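Local atomic coordinates of GH26C (Muricauda sp. MAR_2010_75, PDB entry 6Q78), a protein that probably hydrolyses internal beta-1,4-mannosidic bonds in mannans, as a beta-mannanase of glycoside hydrolase family 26. Residues D142-A147 with A216-I221; W158-P163 with K184-G189; S205-L210 with N263-A268; T252-K257 with D288-I293. All coordinates share one frame; numbering follows the deposited sequence.

Contact 1 of 4, residues D142-A147 with A216-I221; sequences DDVLRA and ALVPII
V218 divides its two methyl groups between consecutive residues of the 142-147 helix: CG1 faces V144 and CG2 faces L145. The fork follows from its first torsion (chi1 176°), which sets CG1 opposite the backbone N and leaves CG2 beside it, so that each branch has its own partner. On one prong V218 CG1 meets CG1 of V144 at 4.0 Å, ordinary van der Waals spacing. V144 points its CB at the 216-221 segment, and its CG1 branch, on the far side from its own N (chi1 165°), supplies the touch. L145 works differently. Its CB does not aim at the partner; chi2 of 178° sends CD1 on in extension, and the other branch, CD2, turns to V218, 3.7 Å from its CG2. The two helix side chains each meet V218 at a slant. No hydrogen bond joins the segments; the contact is purely apolar, with 124 Å² buried in total and a CA-to-CA distance of 7.3 Å between L145 and V218. Deeper in, V144 also packs on S115 and F156, residues of strands 112-116 and 153-157, while V218 leans on N154. A helix laid over the outer surface of a parallel sheet, touching the chain just where it enters strand 220-223, is the layering of the beta/alpha (TIM) barrel, the fold of glycoside hydrolase family 26.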
# COMPACT_ATOMS: atom_id res chain seq x y z
N ASP A 142 -12.49 -3.82 -12.09
CA ASP A 142 -13.74 -4.31 -11.52
C ASP A 142 -13.63 -4.53 -10.00
O ASP A 142 -14.56 -4.18 -9.26
CB ASP A 142 -14.12 -5.62 -12.17
CG ASP A 142 -14.67 -5.44 -13.60
OD1 ASP A 142 -14.88 -4.28 -14.05
OD2 ASP A 142 -14.88 -6.47 -14.26
N ASP A 143 -12.50 -5.06 -9.52
CA ASP A 143 -12.35 -5.30 -8.08
C ASP A 143 -12.24 -3.99 -7.31
O ASP A 143 -12.81 -3.86 -6.21
CB ASP A 143 -11.11 -6.17 -7.82
CG ASP A 143 -11.28 -7.62 -8.23
OD1 ASP A 143 -10.25 -8.38 -8.19
OD2 ASP A 143 -12.39 -8.01 -8.59
N VAL A 144 -11.56 -2.99 -7.89
CA VAL A 144 -11.43 -1.68 -7.25
C VAL A 144 -12.79 -0.98 -7.17
O VAL A 144 -13.12 -0.36 -6.14
CB VAL A 144 -10.37 -0.86 -8.00
CG1 VAL A 144 -10.42 0.66 -7.64
CG2 VAL A 144 -8.98 -1.41 -7.67
N LEU A 145 -13.57 -1.03 -8.25
CA LEU A 145 -14.89 -0.40 -8.21
C LEU A 145 -15.80 -1.11 -7.23
O LEU A 145 -16.56 -0.45 -6.50
CB LEU A 145 -15.54 -0.37 -9.60
CG LEU A 145 -14.78 0.41 -10.68
CD1 LEU A 145 -15.56 0.28 -12.02
CD2 LEU A 145 -14.66 1.87 -10.29
N ARG A 146 -15.74 -2.46 -7.19
CA ARG A 146 -16.48 -3.23 -6.19
C ARG A 146 -16.08 -2.80 -4.78
O ARG A 146 -16.94 -2.55 -3.91
CB ARG A 146 -16.16 -4.72 -6.38
CG ARG A 146 -16.52 -5.66 -5.20
CD ARG A 146 -16.28 -7.11 -5.63
NE ARG A 146 -16.38 -8.08 -4.56
CZ ARG A 146 -16.04 -9.36 -4.71
NH1 ARG A 146 -15.56 -9.79 -5.88
NH2 ARG A 146 -16.17 -10.20 -3.69
N ALA A 147 -14.77 -2.68 -4.54
CA ALA A 147 -14.31 -2.26 -3.22
C ALA A 147 -14.85 -0.88 -2.87
O ALA A 147 -15.38 -0.67 -1.76
CB ALA A 147 -12.77 -2.26 -3.18
N ALA A 216 -18.91 9.17 -8.44
CA ALA A 216 -17.69 9.85 -8.03
C ALA A 216 -16.46 9.06 -8.48
O ALA A 216 -16.49 7.83 -8.56
CB ALA A 216 -17.61 9.95 -6.50
N LEU A 217 -15.35 9.77 -8.68
CA LEU A 217 -14.06 9.10 -8.87
C LEU A 217 -13.61 8.37 -7.61
O LEU A 217 -13.72 8.87 -6.49
CB LEU A 217 -12.98 10.12 -9.30
CG LEU A 217 -13.18 10.73 -10.69
CD1 LEU A 217 -12.13 11.80 -10.99
CD2 LEU A 217 -13.09 9.62 -11.72
N VAL A 218 -13.04 7.19 -7.80
CA VAL A 218 -12.55 6.36 -6.70
C VAL A 218 -11.22 6.93 -6.22
O VAL A 218 -10.24 6.94 -6.99
CB VAL A 218 -12.32 4.92 -7.16
CG1 VAL A 218 -11.72 4.09 -6.01
CG2 VAL A 218 -13.63 4.31 -7.68
N PRO A 219 -11.09 7.37 -4.96
CA PRO A 219 -9.76 7.77 -4.47
C PRO A 219 -8.87 6.56 -4.34
O PRO A 219 -9.30 5.51 -3.86
CB PRO A 219 -10.04 8.40 -3.10
CG PRO A 219 -11.53 8.78 -3.18
CD PRO A 219 -12.15 7.67 -3.98
N ILE A 220 -7.62 6.69 -4.79
CA ILE A 220 -6.67 5.61 -4.54
C ILE A 220 -5.44 6.15 -3.84
O ILE A 220 -5.02 7.29 -4.05
CB ILE A 220 -6.29 4.85 -5.82
CG1 ILE A 220 -5.53 5.72 -6.79
CG2 ILE A 220 -7.53 4.17 -6.49
CD1 ILE A 220 -4.79 4.91 -7.84
N ILE A 221 -4.85 5.29 -3.02
CA ILE A 221 -3.54 5.57 -2.42
C ILE A 221 -2.49 4.93 -3.31
O ILE A 221 -2.54 3.73 -3.58
CB ILE A 221 -3.47 4.99 -1.00
CG1 ILE A 221 -4.55 5.63 -0.10
CG2 ILE A 221 -2.04 5.13 -0.45
CD1 ILE A 221 -4.72 4.93 1.20

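Contact 2 of 4, residues W158-P163 with K184-G189; sequences WHFREP and KSILPG
The hydroxyl OG of S185, which touches P163 across the contact, is gripped by two groups of its own neighbourhood: it is hydrogen-bonded to O of A182 in the preceding helical turn and to ND2 of N192. A first torsion of 79° tucks OG between the backbone N and the carbonyl carbon. Against P163 it makes contact without bonding, the ring atom CG of P163 lying 3.5 Å from OG of S185. The same P163 CG is 3.9 Å from CG2 of I186, and here the proline ring and the isoleucine side chain cross at about a right angle. I186 thus uses both branches: CG2 serves the proline, while CG1 (chi1 64°) directs CD1 to the edge of the F160 ring, near its plane, with CE2 of F160 and CD1 of I186 4.3 Å apart. W158 also packs on the ring, its CZ2 3.4 Å above one face of F160, offset toward the rim. Nearby H159 bonds D116 and a bound Tris molecule, which is consistent with a loop bordering the substrate cleft beyond strand 153-157. The contact therefore ties this loop to the last turn of helix 176-186. Helix 193-208 adds Y195 against P163 and Y196 against I186, and helix 242-259 brings L248 against I186.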
# COMPACT_ATOMS: atom_id res chain seq x y z
N TRP A 158 3.27 -0.66 -7.23
CA TRP A 158 3.65 -0.71 -8.64
C TRP A 158 4.92 -1.53 -8.79
O TRP A 158 6.04 -1.01 -8.61
CB TRP A 158 3.85 0.70 -9.16
CG TRP A 158 4.09 0.77 -10.64
CD1 TRP A 158 3.85 -0.22 -11.57
CD2 TRP A 158 4.54 1.91 -11.37
NE1 TRP A 158 4.16 0.24 -12.85
CE2 TRP A 158 4.58 1.55 -12.75
CE3 TRP A 158 4.94 3.19 -11.01
CZ2 TRP A 158 4.96 2.44 -13.74
CZ3 TRP A 158 5.36 4.07 -12.01
CH2 TRP A 158 5.36 3.69 -13.34
N HIS A 159 4.76 -2.82 -9.14
CA HIS A 159 5.92 -3.64 -9.48
C HIS A 159 6.25 -3.34 -10.94
O HIS A 159 5.81 -4.03 -11.88
CB HIS A 159 5.67 -5.11 -9.19
CG HIS A 159 5.72 -5.45 -7.73
ND1 HIS A 159 4.63 -5.30 -6.90
CD2 HIS A 159 6.72 -5.95 -6.96
CE1 HIS A 159 4.96 -5.67 -5.67
NE2 HIS A 159 6.23 -6.05 -5.68
N PHE A 160 7.00 -2.25 -11.12
CA PHE A 160 7.30 -1.64 -12.42
C PHE A 160 8.51 -2.34 -13.04
O PHE A 160 9.62 -2.28 -12.51
CB PHE A 160 7.54 -0.16 -12.13
CG PHE A 160 7.92 0.70 -13.34
CD1 PHE A 160 7.58 0.35 -14.63
CD2 PHE A 160 8.59 1.91 -13.14
CE1 PHE A 160 7.92 1.18 -15.71
CE2 PHE A 160 8.97 2.71 -14.20
CZ PHE A 160 8.64 2.34 -15.48
N ARG A 161 8.28 -3.07 -14.12
CA ARG A 161 9.38 -3.75 -14.79
C ARG A 161 10.34 -2.72 -15.36
O ARG A 161 9.94 -1.69 -15.89
CB ARG A 161 8.85 -4.71 -15.87
CG ARG A 161 8.05 -5.85 -15.25
CD ARG A 161 7.37 -6.73 -16.28
NE ARG A 161 6.29 -7.47 -15.64
CZ ARG A 161 6.43 -8.62 -15.00
NH1 ARG A 161 7.61 -9.20 -14.90
NH2 ARG A 161 5.35 -9.17 -14.42
N GLU A 162 11.63 -3.02 -15.26
CA GLU A 162 12.65 -2.04 -15.58
C GLU A 162 12.55 -1.65 -17.06
O GLU A 162 12.13 -2.46 -17.90
CB GLU A 162 14.04 -2.59 -15.23
CG GLU A 162 14.55 -3.76 -16.12
CD GLU A 162 15.03 -3.29 -17.47
OE1 GLU A 162 14.93 -4.07 -18.47
OE2 GLU A 162 15.53 -2.14 -17.53
N PRO A 163 12.96 -0.43 -17.39
CA PRO A 163 12.55 0.17 -18.68
C PRO A 163 13.31 -0.29 -19.91
O PRO A 163 12.78 -0.14 -21.03
CB PRO A 163 12.79 1.69 -18.45
CG PRO A 163 13.93 1.70 -17.47
CD PRO A 163 13.59 0.56 -16.51
N LYS A 184 18.29 5.76 -13.06
CA LYS A 184 18.90 6.93 -13.69
C LYS A 184 18.28 7.20 -15.06
O LYS A 184 18.10 8.37 -15.44
CB LYS A 184 20.42 6.76 -13.81
CG LYS A 184 21.15 6.69 -12.46
CD LYS A 184 22.56 6.10 -12.58
CE LYS A 184 23.18 5.88 -11.21
NZ LYS A 184 24.50 5.21 -11.32
N SER A 185 17.93 6.15 -15.81
CA SER A 185 17.45 6.33 -17.17
C SER A 185 16.04 6.92 -17.24
O SER A 185 15.62 7.35 -18.32
CB SER A 185 17.50 5.01 -17.96
OG SER A 185 16.38 4.18 -17.62
N ILE A 186 15.28 6.91 -16.14
CA ILE A 186 13.92 7.46 -16.19
C ILE A 186 13.82 8.88 -15.66
O ILE A 186 12.74 9.49 -15.75
CB ILE A 186 12.86 6.53 -15.57
CG1 ILE A 186 13.12 6.36 -14.08
CG2 ILE A 186 12.78 5.24 -16.35
CD1 ILE A 186 11.95 5.65 -13.33
N LEU A 187 14.92 9.42 -15.13
CA LEU A 187 14.94 10.79 -14.65
C LEU A 187 15.01 11.72 -15.86
O LEU A 187 15.37 11.29 -16.97
CB LEU A 187 16.19 10.99 -13.80
CG LEU A 187 16.26 10.16 -12.51
CD1 LEU A 187 17.60 10.34 -11.80
CD2 LEU A 187 15.12 10.58 -11.63
N PRO A 188 14.65 12.98 -15.69
CA PRO A 188 14.82 13.94 -16.79
C PRO A 188 16.26 13.90 -17.29
O PRO A 188 17.21 13.91 -16.50
CB PRO A 188 14.45 15.28 -16.15
CG PRO A 188 13.48 14.88 -15.04
CD PRO A 188 14.03 13.58 -14.50
N GLY A 189 16.44 13.85 -18.61
CA GLY A 189 17.75 13.65 -19.19
C GLY A 189 18.11 12.20 -19.43
O GLY A 189 19.06 11.92 -20.15

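Contact 3 of 4, residues S205-L210 with N263-A268; sequences SFTKSL and NNMLFA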
# COMPACT_ATOMS: atom_id res chain seq x y z
N SER A 205 -4.54 7.77 -16.86
CA SER A 205 -5.77 7.50 -17.59
C SER A 205 -6.56 6.39 -16.90
O SER A 205 -7.79 6.47 -16.78
CB SER A 205 -5.50 7.20 -19.06
OG SER A 205 -4.82 5.98 -19.20
N PHE A 206 -5.86 5.36 -16.39
CA PHE A 206 -6.57 4.33 -15.65
C PHE A 206 -7.21 4.92 -14.40
O PHE A 206 -8.38 4.64 -14.09
CB PHE A 206 -5.61 3.19 -15.27
CG PHE A 206 -6.24 2.10 -14.46
CD1 PHE A 206 -6.26 2.17 -13.07
CD2 PHE A 206 -6.85 1.02 -15.09
CE1 PHE A 206 -6.84 1.14 -12.33
CE2 PHE A 206 -7.46 0.01 -14.35
CZ PHE A 206 -7.45 0.06 -12.99
N THR A 207 -6.42 5.68 -13.64
CA THR A 207 -6.93 6.21 -12.37
C THR A 207 -8.12 7.15 -12.59
O THR A 207 -9.11 7.10 -11.83
CB THR A 207 -5.78 6.91 -11.65
OG1 THR A 207 -4.75 5.95 -11.35
CG2 THR A 207 -6.25 7.54 -10.33
N LYS A 208 -8.06 8.01 -13.61
CA LYS A 208 -9.17 8.93 -13.86
C LYS A 208 -10.38 8.24 -14.46
O LYS A 208 -11.44 8.88 -14.56
CB LYS A 208 -8.73 10.01 -14.82
CG LYS A 208 -7.75 10.96 -14.26
CD LYS A 208 -7.41 11.95 -15.39
CE LYS A 208 -6.49 12.98 -14.97
NZ LYS A 208 -6.35 13.89 -16.15
N SER A 209 -10.27 6.96 -14.83
CA SER A 209 -11.38 6.19 -15.36
C SER A 209 -12.19 5.52 -14.27
O SER A 209 -13.24 4.95 -14.58
CB SER A 209 -10.89 5.08 -16.32
OG SER A 209 -10.51 3.89 -15.63
N LEU A 210 -11.73 5.56 -13.01
CA LEU A 210 -12.36 4.79 -11.93
C LEU A 210 -13.55 5.56 -11.39
O LEU A 210 -13.38 6.42 -10.52
CB LEU A 210 -11.35 4.53 -10.81
CG LEU A 210 -10.12 3.75 -11.22
CD1 LEU A 210 -9.13 3.73 -10.05
CD2 LEU A 210 -10.53 2.30 -11.61
N ASN A 263 -6.58 13.99 -9.72
CA ASN A 263 -7.08 14.58 -8.49
C ASN A 263 -7.65 13.57 -7.53
O ASN A 263 -8.17 13.96 -6.47
CB ASN A 263 -8.14 15.64 -8.84
CG ASN A 263 -7.52 16.87 -9.43
OD1 ASN A 263 -6.41 17.23 -9.05
ND2 ASN A 263 -8.22 17.53 -10.36
N ASN A 264 -7.59 12.27 -7.84
CA ASN A 264 -8.14 11.24 -6.96
C ASN A 264 -7.04 10.31 -6.43
O ASN A 264 -7.19 9.10 -6.39
CB ASN A 264 -9.29 10.47 -7.63
CG ASN A 264 -8.91 9.81 -8.97
OD1 ASN A 264 -8.26 10.40 -9.82
ND2 ASN A 264 -9.39 8.59 -9.16
N MET A 265 -5.92 10.89 -6.01
CA MET A 265 -4.75 10.14 -5.54
C MET A 265 -4.20 10.75 -4.26
O MET A 265 -4.00 11.97 -4.17
CB MET A 265 -3.65 10.18 -6.62
CG MET A 265 -2.61 9.10 -6.54
SD MET A 265 -1.67 9.13 -8.10
CE MET A 265 -2.30 7.72 -8.99
N LEU A 266 -3.93 9.90 -3.28
CA LEU A 266 -3.06 10.20 -2.14
C LEU A 266 -1.76 9.45 -2.39
O LEU A 266 -1.73 8.44 -3.11
CB LEU A 266 -3.68 9.66 -0.85
CG LEU A 266 -5.05 10.22 -0.43
CD1 LEU A 266 -5.47 9.64 0.93
CD2 LEU A 266 -4.98 11.76 -0.29
N PHE A 267 -0.66 9.96 -1.84
CA PHE A 267 0.68 9.42 -2.10
C PHE A 267 1.29 8.84 -0.84
O PHE A 267 1.36 9.52 0.20
CB PHE A 267 1.59 10.53 -2.66
CG PHE A 267 1.11 11.08 -3.97
CD1 PHE A 267 1.48 10.47 -5.16
CD2 PHE A 267 0.25 12.16 -4.00
CE1 PHE A 267 1.00 10.94 -6.40
CE2 PHE A 267 -0.22 12.65 -5.22
CZ PHE A 267 0.17 12.03 -6.41
N ALA A 268 1.77 7.59 -0.94
CA ALA A 268 2.31 6.84 0.20
C ALA A 268 3.77 6.49 -0.03
O ALA A 268 4.12 5.92 -1.06
CB ALA A 268 1.49 5.54 0.39
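The carboxamide of N264 is the flat group that meets T207: methyl CG2 of T207 stands to one side of its plane, 3.5 Å from both OD1 and ND2 of N264. In the plane itself lies the carbonyl O of T207, and ND2 of N264 donates to this O at 3.1 Å, nearly straight with an N-H...O angle of 174°. A second flat group, the F267 ring, carries CG of M265 4.0 Å above one face, displaced toward the rim. Seen from the acceptor, the hydrogen bond from the amide does not follow a lone pair, for ND2 sits 54° out of the T207 carbonyl plane. L210 N reaches T207 O from the opposite face, at 3.3 Å, so two donors hold this carbonyl. ND2 of N264 also bonds O of V218, which makes the asparagine a bridge between two backbone carbonyls. The chain of M265 bends at chi3 (-104°), bringing CE to 3.8 Å from OG1 of T207; that hydroxyl is hydrogen-bonded to O of I203, one helical turn back. The contact lies between the C-terminal part of helix 193-208 and the entry to strand 265-269. Strand 220-223, paired with the latter, puts I220 against T207, and T66 of helix 64-76 touches N264.

Contact 4 of 4, residues T252-K257 with D288-I293; sequences TVTYLK and DDFVDI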
# COMPACT_ATOMS: atom_id res chain seq x y z
N THR A 252 7.61 12.49 -10.17
CA THR A 252 6.45 11.63 -10.36
C THR A 252 5.20 12.26 -9.77
O THR A 252 4.13 12.28 -10.41
CB THR A 252 6.72 10.27 -9.71
OG1 THR A 252 7.83 9.67 -10.38
CG2 THR A 252 5.54 9.34 -9.86
N VAL A 253 5.30 12.76 -8.54
CA VAL A 253 4.12 13.40 -7.94
C VAL A 253 3.66 14.58 -8.77
O VAL A 253 2.46 14.75 -9.05
CB VAL A 253 4.43 13.81 -6.49
CG1 VAL A 253 3.31 14.68 -5.92
CG2 VAL A 253 4.61 12.55 -5.66
N THR A 254 4.60 15.46 -9.16
CA THR A 254 4.22 16.66 -9.89
C THR A 254 3.65 16.32 -11.26
O THR A 254 2.69 16.96 -11.72
CB THR A 254 5.44 17.57 -9.98
OG1 THR A 254 5.81 17.97 -8.64
CG2 THR A 254 5.17 18.81 -10.82
N TYR A 255 4.21 15.31 -11.94
CA TYR A 255 3.70 14.98 -13.26
C TYR A 255 2.28 14.44 -13.17
O TYR A 255 1.41 14.81 -13.98
CB TYR A 255 4.63 13.97 -13.93
CG TYR A 255 4.43 13.86 -15.44
CD1 TYR A 255 4.88 14.86 -16.28
CD2 TYR A 255 3.83 12.75 -16.01
CE1 TYR A 255 4.71 14.77 -17.65
CE2 TYR A 255 3.68 12.65 -17.40
CZ TYR A 255 4.11 13.67 -18.20
OH TYR A 255 3.95 13.59 -19.58
N LEU A 256 2.01 13.57 -12.19
CA LEU A 256 0.66 13.04 -12.02
C LEU A 256 -0.33 14.11 -11.57
O LEU A 256 -1.41 14.26 -12.16
CB LEU A 256 0.67 11.92 -11.00
CG LEU A 256 1.28 10.62 -11.56
CD1 LEU A 256 1.58 9.67 -10.42
CD2 LEU A 256 0.29 9.98 -12.52
N LYS A 257 0.03 14.88 -10.54
CA LYS A 257 -0.90 15.85 -9.96
C LYS A 257 -1.10 17.07 -10.85
O LYS A 257 -2.23 17.53 -11.06
CB LYS A 257 -0.38 16.26 -8.58
CG LYS A 257 -1.06 17.49 -7.98
CD LYS A 257 -0.60 17.67 -6.53
CE LYS A 257 0.86 18.00 -6.42
NZ LYS A 257 1.04 19.41 -6.83
N ASP A 288 7.60 16.91 2.84
CA ASP A 288 6.21 16.93 3.28
C ASP A 288 5.26 17.37 2.18
O ASP A 288 4.07 17.05 2.23
CB ASP A 288 6.05 17.89 4.47
CG ASP A 288 6.71 17.40 5.76
OD1 ASP A 288 7.04 16.20 5.89
OD2 ASP A 288 6.90 18.25 6.67
N ASP A 289 5.73 18.15 1.20
CA ASP A 289 4.89 18.54 0.07
C ASP A 289 4.61 17.40 -0.91
O ASP A 289 3.85 17.58 -1.86
CB ASP A 289 5.54 19.69 -0.71
CG ASP A 289 5.61 20.97 0.08
OD1 ASP A 289 6.39 21.85 -0.29
OD2 ASP A 289 4.88 21.07 1.09
N PHE A 290 5.19 16.23 -0.69
CA PHE A 290 5.15 15.15 -1.66
C PHE A 290 4.59 13.84 -1.11
O PHE A 290 4.42 12.90 -1.88
CB PHE A 290 6.57 14.92 -2.22
CG PHE A 290 7.07 16.06 -3.03
CD1 PHE A 290 6.66 16.22 -4.34
CD2 PHE A 290 7.89 17.02 -2.46
CE1 PHE A 290 7.09 17.32 -5.09
CE2 PHE A 290 8.34 18.10 -3.21
CZ PHE A 290 7.93 18.25 -4.52
N VAL A 291 4.26 13.77 0.18
CA VAL A 291 3.86 12.52 0.81
C VAL A 291 2.63 12.79 1.66
O VAL A 291 2.63 13.74 2.45
CB VAL A 291 4.99 11.95 1.68
CG1 VAL A 291 4.47 10.76 2.48
CG2 VAL A 291 6.19 11.54 0.82
N ASP A 292 1.61 11.92 1.53
CA ASP A 292 0.41 11.96 2.38
C ASP A 292 0.44 10.89 3.47
O ASP A 292 -0.03 11.12 4.59
CB ASP A 292 -0.83 11.70 1.54
CG ASP A 292 -1.16 12.84 0.58
OD1 ASP A 292 -1.32 14.01 1.07
OD2 ASP A 292 -1.27 12.57 -0.64
N ILE A 293 0.91 9.70 3.11
CA ILE A 293 0.93 8.54 4.00
C ILE A 293 2.38 8.13 4.22
O ILE A 293 3.11 7.90 3.25
CB ILE A 293 0.10 7.38 3.44
CG1 ILE A 293 -1.39 7.78 3.49
CG2 ILE A 293 0.40 6.09 4.26
CD1 ILE A 293 -2.27 7.25 2.36
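Within the beta/alpha barrel, a helix of the outer layer here packs on the chain that leads into a barrel strand: V253 and T254 of helix 242-259 both meet F290, in the loop preceding strand 293-298. The backbones come closest at V253 and F290, whose CA atoms are 6.6 Å apart. F290 does not aim its CB at the helix; a first torsion of -67°, with CG opposite the carbonyl carbon, swings the ring over so that its edge, not a face, is presented. CB of V253 and OG1 of T254 lie at that edge, in the plane of the ring. CB of V253 is 3.9 Å from CD1 of F290, and OG1 of T254 is 3.8 Å from CE1, the next atom along the same edge. OG1 has its polar partner elsewhere, in a hydrogen bond to O of Q250 one turn earlier, so its approach to the ring is packing alone; Q250 touches F290 too. The valine's methyl CG2 rests 3.8 Å from the carbonyl O of F290. This O is buried here and has no hydrogen-bond partner in the model, a polar atom walled in partly by a methyl group. With 140 Å² buried and no hydrogen bond between the segments, van der Waals packing, chiefly of V253 on F290, carries the contact. Inward, V253 also packs on F267 of strand 265-269. D292, just past F290, bonds the backbone N of F267 through OD2 and that of V58 through OD1, while K329, just before strand 330-336, bonds the carbonyls of D288 and V291.

Overall arrangement
Contacts 1, 3 and 4 follow the parallel barrel sheet through neighbouring strands 220-223, 265-269 and 293-298, each joining an outer helix to the chain at or just before a strand. Centres of contacts 1 and 3 are 9 Å apart and those of 3 and 4 are 12 Å apart; both pairs touch through backbone bonds, V218 N with L210 O and F267 O with I293 N. Contact 2 stands aside, 26 Å from contact 1 between centres, beyond strand 153-157. Along the chain its segments fall between the two halves of contact 1, whereas contacts 1 and 3, like 3 and 4, interleave. The interleaved segments thus place contacts between neighbouring strands and helices of the barrel wall.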